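Local coordinates for protein major pollen allergen Jun a 1 (Juniperus ashei, PDB 1PXZ) that is a major cedar pollen allergen of the polysaccharide lyase 1 family and has low pectate lyase activity, cleaving galacturonan by elimination, at residues A[153-158]-A[183-188]. Sequence-based numbering, arbitrary orientation.
Sequences ITMRNV and TGITIS
Met155 and Ile185 meet inside the parallel beta-helix, where the sulfur SD of Met155 lies 4.1 Å from the terminal methyl CD1 of Ile185. The two side chains start from different faces of neighbouring coils, strand 153-156 and strand 185-195, and lie alongside each other with opposite headings. In Ile185 the CG1 branch stands anti to the carbonyl carbon (chi1 -67°) and the chain continues extended, which carries CD1 across to the sulfur. Met155 instead bends at its last torsion, chi3 -83°, which directs CE away from Ile185 and leaves SD as the nearest atom. The same CD1 also rests 4.1 Å from Val158 O. Val158 O takes the single hydrogen bond between the segments, from Thr183 N at 3.0 Å, with an N-H...O angle of 151°. Thr183 OG1 is hydrogen-bonded outside the contact, with Lys214 N and Ser212 O. Met110, Ile176 and Val178 flank Met155 on the neighbouring strands of its own sheet, while Ala161 and Ile163 of strand 161-164 meet it across the interior. The backbone bond thus ties Val158 to Thr183, just before the corner at Gly184, whereas thioether and isoleucine methyl pack in the interior by dispersion, without a directional bond.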
loop_
_atom_site.group_PDB
_atom_site.type_symbol
_atom_site.label_atom_id
_atom_site.label_comp_id
_atom_site.label_asym_id
_atom_site.label_seq_id
_atom_site.Cartn_x
_atom_site.Cartn_y
_atom_site.Cartn_z
ATOM N N ILE A 153 -5.411 -5.473 -1.542
ATOM C CA ILE A 153 -5.256 -5.186 -0.117
ATOM C C ILE A 153 -6.307 -4.178 0.291
ATOM O O ILE A 153 -6.368 -3.111 -0.345
ATOM C CB ILE A 153 -3.846 -4.629 0.155
ATOM C CG1 ILE A 153 -2.709 -5.609 -0.139
ATOM C CG2 ILE A 153 -3.766 -4.113 1.589
ATOM C CD1 ILE A 153 -1.316 -5.022 -0.053
ATOM N N THR A 154 -7.112 -4.506 1.291
ATOM C CA THR A 154 -8.162 -3.550 1.683
ATOM C C THR A 154 -8.020 -3.192 3.152
ATOM O O THR A 154 -7.891 -4.133 3.939
ATOM C CB THR A 154 -9.566 -4.133 1.445
ATOM O OG1 THR A 154 -9.750 -4.359 0.046
ATOM C CG2 THR A 154 -10.637 -3.142 1.881
ATOM N N MET A 155 -8.037 -1.909 3.501
ATOM C CA MET A 155 -7.925 -1.512 4.907
ATOM C C MET A 155 -9.119 -0.639 5.287
ATOM O O MET A 155 -9.369 0.366 4.613
ATOM C CB MET A 155 -6.619 -0.768 5.195
ATOM C CG MET A 155 -5.381 -1.668 5.128
ATOM S SD MET A 155 -3.859 -0.665 5.098
ATOM C CE MET A 155 -3.871 -0.339 3.326
ATOM N N ARG A 156 -9.841 -1.045 6.333
ATOM C CA ARG A 156 -10.990 -0.294 6.831
ATOM C C ARG A 156 -10.767 -0.016 8.313
ATOM O O ARG A 156 -10.636 -0.967 9.091
ATOM C CB ARG A 156 -12.281 -1.068 6.619
ATOM C CG ARG A 156 -13.550 -0.352 7.018
ATOM C CD ARG A 156 -14.765 -1.225 6.755
ATOM N NE ARG A 156 -15.634 -1.510 7.869
ATOM C CZ ARG A 156 -15.562 -1.385 9.174
ATOM N NH1 ARG A 156 -14.504 -0.891 9.804
ATOM N NH2 ARG A 156 -16.597 -1.773 9.924
ATOM N N ASN A 157 -10.693 1.254 8.690
ATOM C CA ASN A 157 -10.467 1.545 10.103
ATOM C C ASN A 157 -9.206 0.876 10.633
ATOM O O ASN A 157 -9.242 0.263 11.696
ATOM C CB ASN A 157 -11.669 1.048 10.917
ATOM C CG ASN A 157 -12.015 2.055 12.004
ATOM O OD1 ASN A 157 -13.184 2.238 12.310
ATOM N ND2 ASN A 157 -10.985 2.693 12.547
ATOM N N VAL A 158 -8.108 1.006 9.892
ATOM C CA VAL A 158 -6.812 0.459 10.277
ATOM C C VAL A 158 -5.816 1.520 10.703
ATOM O O VAL A 158 -5.729 2.588 10.080
ATOM C CB VAL A 158 -6.209 -0.323 9.075
ATOM C CG1 VAL A 158 -4.791 -0.751 9.394
ATOM C CG2 VAL A 158 -7.112 -1.501 8.750
ATOM N N THR A 183 -5.333 5.400 9.214
ATOM C CA THR A 183 -4.297 6.441 9.233
ATOM C C THR A 183 -3.026 5.833 9.786
ATOM O O THR A 183 -3.052 4.687 10.269
ATOM C CB THR A 183 -4.817 7.654 10.027
ATOM O OG1 THR A 183 -3.917 8.755 9.846
ATOM C CG2 THR A 183 -4.875 7.331 11.514
ATOM N N GLY A 184 -1.917 6.543 9.681
ATOM C CA GLY A 184 -0.639 6.051 10.182
ATOM C C GLY A 184 -0.173 4.889 9.308
ATOM O O GLY A 184 0.115 3.826 9.835
ATOM N N ILE A 185 -0.128 5.141 7.998
ATOM C CA ILE A 185 0.201 4.076 7.042
ATOM C C ILE A 185 1.312 4.478 6.105
ATOM O O ILE A 185 1.383 5.589 5.596
ATOM C CB ILE A 185 -1.079 3.723 6.260
ATOM C CG1 ILE A 185 -2.092 3.061 7.229
ATOM C CG2 ILE A 185 -0.847 2.857 5.041
ATOM C CD1 ILE A 185 -3.493 3.124 6.668
ATOM N N THR A 186 2.222 3.533 5.859
ATOM C CA THR A 186 3.251 3.746 4.854
ATOM C C THR A 186 3.090 2.676 3.783
ATOM O O THR A 186 2.906 1.507 4.110
ATOM C CB THR A 186 4.662 3.668 5.461
ATOM O OG1 THR A 186 4.875 4.850 6.258
ATOM C CG2 THR A 186 5.787 3.646 4.433
ATOM N N ILE A 187 3.169 3.120 2.545
ATOM C CA ILE A 187 3.109 2.192 1.406
ATOM C C ILE A 187 4.405 2.391 0.656
ATOM O O ILE A 187 4.583 3.434 0.010
ATOM C CB ILE A 187 1.868 2.519 0.580
ATOM C CG1 ILE A 187 0.565 2.253 1.364
ATOM C CG2 ILE A 187 1.878 1.813 -0.768
ATOM C CD1 ILE A 187 -0.645 2.973 0.790
ATOM N N SER A 188 5.310 1.424 0.737
ATOM C CA SER A 188 6.675 1.690 0.284
ATOM C C SER A 188 7.287 0.540 -0.508
ATOM O O SER A 188 6.944 -0.614 -0.237
ATOM C CB SER A 188 7.581 1.974 1.504
ATOM O OG SER A 188 7.521 0.912 2.451
#